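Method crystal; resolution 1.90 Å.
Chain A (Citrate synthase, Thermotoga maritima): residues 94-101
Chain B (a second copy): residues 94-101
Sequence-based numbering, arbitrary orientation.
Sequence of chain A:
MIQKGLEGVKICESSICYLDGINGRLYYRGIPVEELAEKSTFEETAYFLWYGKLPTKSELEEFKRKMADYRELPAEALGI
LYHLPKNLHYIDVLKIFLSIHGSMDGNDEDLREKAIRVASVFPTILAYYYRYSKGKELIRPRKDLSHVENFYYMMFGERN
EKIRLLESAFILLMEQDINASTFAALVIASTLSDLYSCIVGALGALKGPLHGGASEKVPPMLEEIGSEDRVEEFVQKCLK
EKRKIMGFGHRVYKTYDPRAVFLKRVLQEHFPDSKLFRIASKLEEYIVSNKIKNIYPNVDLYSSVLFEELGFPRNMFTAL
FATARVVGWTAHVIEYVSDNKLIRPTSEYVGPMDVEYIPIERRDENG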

ATOM      1  N   LEU A  94     -13.015  -3.495  -0.638  1.00 19.73           N
ATOM      2  CA  LEU A  94     -12.583  -2.511  -1.628  1.00 19.79           C
ATOM      3  C   LEU A  94     -11.286  -2.962  -2.307  1.00 20.82           C
ATOM      4  O   LEU A  94     -11.151  -2.854  -3.524  1.00 20.69           O
ATOM      5  CB  LEU A  94     -12.376  -1.144  -0.966  1.00 19.59           C
ATOM      6  CG  LEU A  94     -13.644  -0.358  -0.607  1.00 19.81           C
ATOM      7  CD1 LEU A  94     -13.290   0.850   0.252  1.00 17.89           C
ATOM      8  CD2 LEU A  94     -14.343   0.075  -1.883  1.00 19.01           C
ATOM      9  N   LYS A  95     -10.336  -3.468  -1.520  1.00 20.58           N
ATOM     10  CA  LYS A  95      -9.062  -3.934  -2.073  1.00 20.17           C
ATOM     11  C   LYS A  95      -9.299  -4.989  -3.143  1.00 19.88           C
ATOM     12  O   LYS A  95      -8.739  -4.928  -4.243  1.00 19.96           O
ATOM     13  CB  LYS A  95      -8.188  -4.562  -0.987  1.00 20.61           C
ATOM     14  CG  LYS A  95      -7.598  -3.609   0.030  1.00 21.23           C
ATOM     15  CD  LYS A  95      -6.846  -4.436   1.053  1.00 24.68           C
ATOM     16  CE  LYS A  95      -6.583  -3.675   2.333  1.00 25.86           C
ATOM     17  NZ  LYS A  95      -6.029  -4.603   3.358  1.00 26.34           N
ATOM     18  N   ILE A  96     -10.124  -5.972  -2.795  1.00 20.38           N
ATOM     19  CA  ILE A  96     -10.449  -7.065  -3.703  1.00 19.57           C
ATOM     20  C   ILE A  96     -10.977  -6.577  -5.043  1.00 19.28           C
ATOM     21  O   ILE A  96     -10.446  -6.924  -6.098  1.00 19.23           O
ATOM     22  CB  ILE A  96     -11.508  -8.003  -3.084  1.00 19.81           C
ATOM     23  CG1 ILE A  96     -10.938  -8.685  -1.837  1.00 18.84           C
ATOM     24  CG2 ILE A  96     -11.953  -9.038  -4.116  1.00 21.77           C
ATOM     25  CD1 ILE A  96     -11.977  -9.461  -1.028  1.00 19.26           C
ATOM     26  N   PHE A  97     -12.029  -5.769  -5.006  1.00 19.31           N
ATOM     27  CA  PHE A  97     -12.640  -5.336  -6.260  1.00 20.52           C
ATOM     28  C   PHE A  97     -11.771  -4.344  -7.060  1.00 21.59           C
ATOM     29  O   PHE A  97     -11.965  -4.132  -8.248  1.00 22.84           O
ATOM     30  CB  PHE A  97     -14.028  -4.751  -5.958  1.00 19.61           C
ATOM     31  CG  PHE A  97     -15.004  -5.864  -5.681  1.00 19.85           C
ATOM     32  CD1 PHE A  97     -15.450  -6.670  -6.723  1.00 21.20           C
ATOM     33  CD2 PHE A  97     -15.415  -6.121  -4.381  1.00 18.93           C
ATOM     34  CE1 PHE A  97     -16.302  -7.737  -6.461  1.00 22.30           C
ATOM     35  CE2 PHE A  97     -16.266  -7.193  -4.124  1.00 20.80           C
ATOM     36  CZ  PHE A  97     -16.709  -8.010  -5.157  1.00 21.64           C
ATOM     37  N   LEU A  98     -10.799  -3.691  -6.380  1.00 21.63           N
ATOM     38  CA  LEU A  98      -9.909  -2.794  -7.127  1.00 24.13           C
ATOM     39  C   LEU A  98      -8.741  -3.555  -7.765  1.00 23.99           C
ATOM     40  O   LEU A  98      -7.951  -3.020  -8.531  1.00 23.33           O
ATOM     41  CB  LEU A  98      -9.337  -1.736  -6.174  1.00 25.21           C
ATOM     42  CG  LEU A  98     -10.369  -0.740  -5.639  1.00 29.39           C
ATOM     43  CD1 LEU A  98      -9.706   0.445  -4.944  1.00 30.43           C
ATOM     44  CD2 LEU A  98     -11.274  -0.141  -6.717  1.00 30.54           C
ATOM     45  N   SER A  99      -8.621  -4.843  -7.374  1.00 24.79           N
ATOM     46  CA  SER A  99      -7.486  -5.648  -7.831  1.00 26.81           C
ATOM     47  C   SER A  99      -7.877  -6.667  -8.910  1.00 29.50           C
ATOM     48  O   SER A  99      -7.115  -7.555  -9.266  1.00 28.12           O
ATOM     49  CB  SER A  99      -6.909  -6.386  -6.621  1.00 24.99           C
ATOM     50  OG  SER A  99      -6.388  -5.435  -5.693  1.00 24.66           O
ATOM     51  N   ILE A 100      -9.120  -6.554  -9.410  1.00 32.09           N
ATOM     52  CA  ILE A 100      -9.508  -7.432 -10.510  1.00 38.06           C
ATOM     53  C   ILE A 100      -9.453  -6.697 -11.857  1.00 41.33           C
ATOM     54  O   ILE A 100     -10.452  -6.259 -12.412  1.00 44.54           O
ATOM     55  CB  ILE A 100     -10.911  -7.983 -10.237  1.00 38.50           C
ATOM     56  CG1 ILE A 100     -10.889  -8.818  -8.953  1.00 37.86           C
ATOM     57  CG2 ILE A 100     -11.342  -8.915 -11.385  1.00 39.25           C
ATOM     58  CD1 ILE A 100     -12.271  -8.946  -8.308  1.00 41.27           C
ATOM     59  N   HIS A 101      -8.203  -6.548 -12.356  1.00 45.41           N
ATOM     60  CA  HIS A 101      -7.964  -5.821 -13.600  1.00 48.26           C
ATOM     61  C   HIS A 101      -8.719  -4.494 -13.639  1.00 48.53           C
ATOM     62  O   HIS A 101      -8.228  -3.455 -13.214  1.00 49.95           O
ATOM     63  CB  HIS A 101      -8.380  -6.705 -14.776  1.00 50.24           C
ATOM     64  CG  HIS A 101      -7.414  -6.502 -15.913  1.00 53.96           C
ATOM     65  ND1 HIS A 101      -7.334  -7.328 -16.989  1.00 55.20           N
ATOM     66  CD2 HIS A 101      -6.480  -5.474 -16.076  1.00 54.96           C
ATOM     67  CE1 HIS A 101      -6.380  -6.800 -17.781  1.00 55.93           C
ATOM     68  NE2 HIS A 101      -5.853  -5.690 -17.258  1.00 56.10           N
TER
ATOM     69  N   LEU B  94      -1.970 -11.966  -5.910  1.00 19.73           N
ATOM     70  CA  LEU B  94      -1.502 -12.022  -4.528  1.00 19.79           C
ATOM     71  C   LEU B  94      -2.325 -11.082  -3.641  1.00 20.82           C
ATOM     72  O   LEU B  94      -2.713 -11.451  -2.535  1.00 20.69           O
ATOM     73  CB  LEU B  94      -0.018 -11.644  -4.450  1.00 19.59           C
ATOM     74  CG  LEU B  94       0.983 -12.705  -4.926  1.00 19.81           C
ATOM     75  CD1 LEU B  94       2.381 -12.106  -5.020  1.00 17.89           C
ATOM     76  CD2 LEU B  94       0.964 -13.880  -3.963  1.00 19.01           C
ATOM     77  N   LYS B  95      -2.591  -9.870  -4.129  1.00 20.58           N
ATOM     78  CA  LYS B  95      -3.375  -8.899  -3.362  1.00 20.17           C
ATOM     79  C   LYS B  95      -4.729  -9.485  -2.987  1.00 19.88           C
ATOM     80  O   LYS B  95      -5.163  -9.415  -1.832  1.00 19.96           O
ATOM     81  CB  LYS B  95      -3.628  -7.630  -4.176  1.00 20.61           C
ATOM     82  CG  LYS B  95      -2.429  -6.737  -4.412  1.00 21.23           C
ATOM     83  CD  LYS B  95      -2.875  -5.594  -5.301  1.00 24.68           C
ATOM     84  CE  LYS B  95      -1.712  -4.884  -5.957  1.00 25.86           C
ATOM     85  NZ  LYS B  95      -2.227  -3.916  -6.966  1.00 26.34           N
ATOM     86  N   ILE B  96      -5.399 -10.045  -3.989  1.00 20.38           N
ATOM     87  CA  ILE B  96      -6.715 -10.645  -3.798  1.00 19.57           C
ATOM     88  C   ILE B  96      -6.727 -11.691  -2.694  1.00 19.28           C
ATOM     89  O   ILE B  96      -7.514 -11.607  -1.751  1.00 19.23           O
ATOM     90  CB  ILE B  96      -7.212 -11.313  -5.097  1.00 19.81           C
ATOM     91  CG1 ILE B  96      -7.418 -10.255  -6.184  1.00 18.84           C
ATOM     92  CG2 ILE B  96      -8.509 -12.075  -4.826  1.00 21.77           C
ATOM     93  CD1 ILE B  96      -7.697 -10.839  -7.569  1.00 19.26           C
ATOM     94  N   PHE B  97      -5.855 -12.683  -2.809  1.00 19.31           N
ATOM     95  CA  PHE B  97      -5.875 -13.768  -1.832  1.00 20.52           C
ATOM     96  C   PHE B  97      -5.376 -13.348  -0.433  1.00 21.59           C
ATOM     97  O   PHE B  97      -5.621 -14.013   0.563  1.00 22.84           O
ATOM     98  CB  PHE B  97      -5.065 -14.950  -2.386  1.00 19.61           C
ATOM     99  CG  PHE B  97      -5.866 -15.669  -3.440  1.00 19.85           C
ATOM    100  CD1 PHE B  97      -6.957 -16.449  -3.069  1.00 21.20           C
ATOM    101  CD2 PHE B  97      -5.551 -15.511  -4.782  1.00 18.93           C
ATOM    102  CE1 PHE B  97      -7.735 -17.064  -4.043  1.00 22.30           C
ATOM    103  CE2 PHE B  97      -6.336 -16.127  -5.752  1.00 20.80           C
ATOM    104  CZ  PHE B  97      -7.433 -16.900  -5.393  1.00 21.64           C
ATOM    105  N   LEU B  98      -4.625 -12.224  -0.361  1.00 21.63           N
ATOM    106  CA  LEU B  98      -4.195 -11.758   0.964  1.00 24.13           C
ATOM    107  C   LEU B  98      -5.271 -10.902   1.642  1.00 23.99           C
ATOM    108  O   LEU B  98      -5.168 -10.515   2.798  1.00 23.33           O
ATOM    109  CB  LEU B  98      -2.923 -10.913   0.817  1.00 25.21           C
ATOM    110  CG  LEU B  98      -1.687 -11.699   0.371  1.00 29.39           C
ATOM    111  CD1 LEU B  98      -0.408 -10.881   0.524  1.00 30.43           C
ATOM    112  CD2 LEU B  98      -1.454 -12.992   1.155  1.00 30.54           C
ATOM    113  N   SER B  99      -6.312 -10.564   0.848  1.00 24.79           N
ATOM    114  CA  SER B  99      -7.353  -9.663   1.346  1.00 26.81           C
ATOM    115  C   SER B  99      -8.660 -10.395   1.683  1.00 29.50           C
ATOM    116  O   SER B  99      -9.696  -9.791   1.919  1.00 28.12           O
ATOM    117  CB  SER B  99      -7.625  -8.610   0.270  1.00 24.99           C
ATOM    118  OG  SER B  99      -6.455  -7.816   0.081  1.00 24.66           O
ATOM    119  N   ILE B 100      -8.609 -11.738   1.662  1.00 32.09           N
ATOM    120  CA  ILE B 100      -9.795 -12.484   2.074  1.00 38.06           C
ATOM    121  C   ILE B 100      -9.650 -13.014   3.509  1.00 41.33           C
ATOM    122  O   ILE B 100      -9.352 -14.174   3.758  1.00 44.54           O
ATOM    123  CB  ILE B 100     -10.034 -13.627   1.084  1.00 38.50           C
ATOM    124  CG1 ILE B 100     -10.303 -13.048  -0.308  1.00 37.86           C
ATOM    125  CG2 ILE B 100     -11.282 -14.429   1.499  1.00 39.25           C
ATOM    126  CD1 ILE B 100     -10.014 -14.047  -1.430  1.00 41.27           C
ATOM    127  N   HIS B 101      -9.849 -12.078   4.467  1.00 45.41           N
ATOM    128  CA  HIS B 101      -9.693 -12.398   5.884  1.00 48.26           C
ATOM    129  C   HIS B 101      -8.408 -13.178   6.155  1.00 48.53           C
ATOM    130  O   HIS B 101      -7.349 -12.617   6.407  1.00 49.95           O
ATOM    131  CB  HIS B 101     -10.910 -13.199   6.346  1.00 50.24           C
ATOM    132  CG  HIS B 101     -11.275 -12.781   7.746  1.00 53.96           C
ATOM    133  ND1 HIS B 101     -12.456 -13.091   8.340  1.00 55.20           N
ATOM    134  CD2 HIS B 101     -10.503 -12.049   8.654  1.00 54.96           C
ATOM    135  CE1 HIS B 101     -12.388 -12.564   9.579  1.00 55.93           C
ATOM    136  NE2 HIS B 101     -11.230 -11.936   9.793  1.00 56.10           N
TER
HETATM  137  O   HOH W   1      -5.063  -7.008   2.427  1.00 26.11           O
HETATM  138  O   HOH W   2      -4.897  -3.269  -6.780  1.00 26.11           O

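An exact two-fold axis relates the stretches, so each contact occurs twice; the CA atoms of A:Ile96 and B:Ile96 lie 5.2 Å apart, and 340 Å² is buried in total. The B:Leu94 side chain is out of reach of the other stretch; its O accepts from B:Leu98 N at 3.0 Å, a bond within its own helix.

B:Lys95 points toward chain A with an m, t, t, t side chain. This extended chain lays CD 3.5 Å from A:Ser99 OG and carries NZ to water 2, which accepts from B:Lys95 NZ (2.8 Å) and donates to A:Ser99 OG (2.8 Å). No direct hydrogen bond crosses between the stretches, so this water and its two-fold mate, water 1, supply the hydrogen-bonded links.

B:Ile96 starts sideways, but its mt conformation brings CD1 to 3.7 Å from A:Ser99 O and 4.0 Å from A:Ile100 CG1. It loses 71 Å² to the other stretch, fitting for a branched apolar residue. B:Phe97 points away, and B:Leu98 is out of reach.

B:Ser99 points toward chain A. Its hydroxyl suits a place between two polar partners: OG donates to B:Lys95 O (2.8 Å) and accepts from water 1, which A:Lys95 NZ also reaches; its CB lies 3.9 Å from A:Ile96 CG1. B:Ile100 CG1 completes the apolar contact, 4.0 Å from A:Ile96 CD1. B:His101 is exposed and makes no contact with the other stretch.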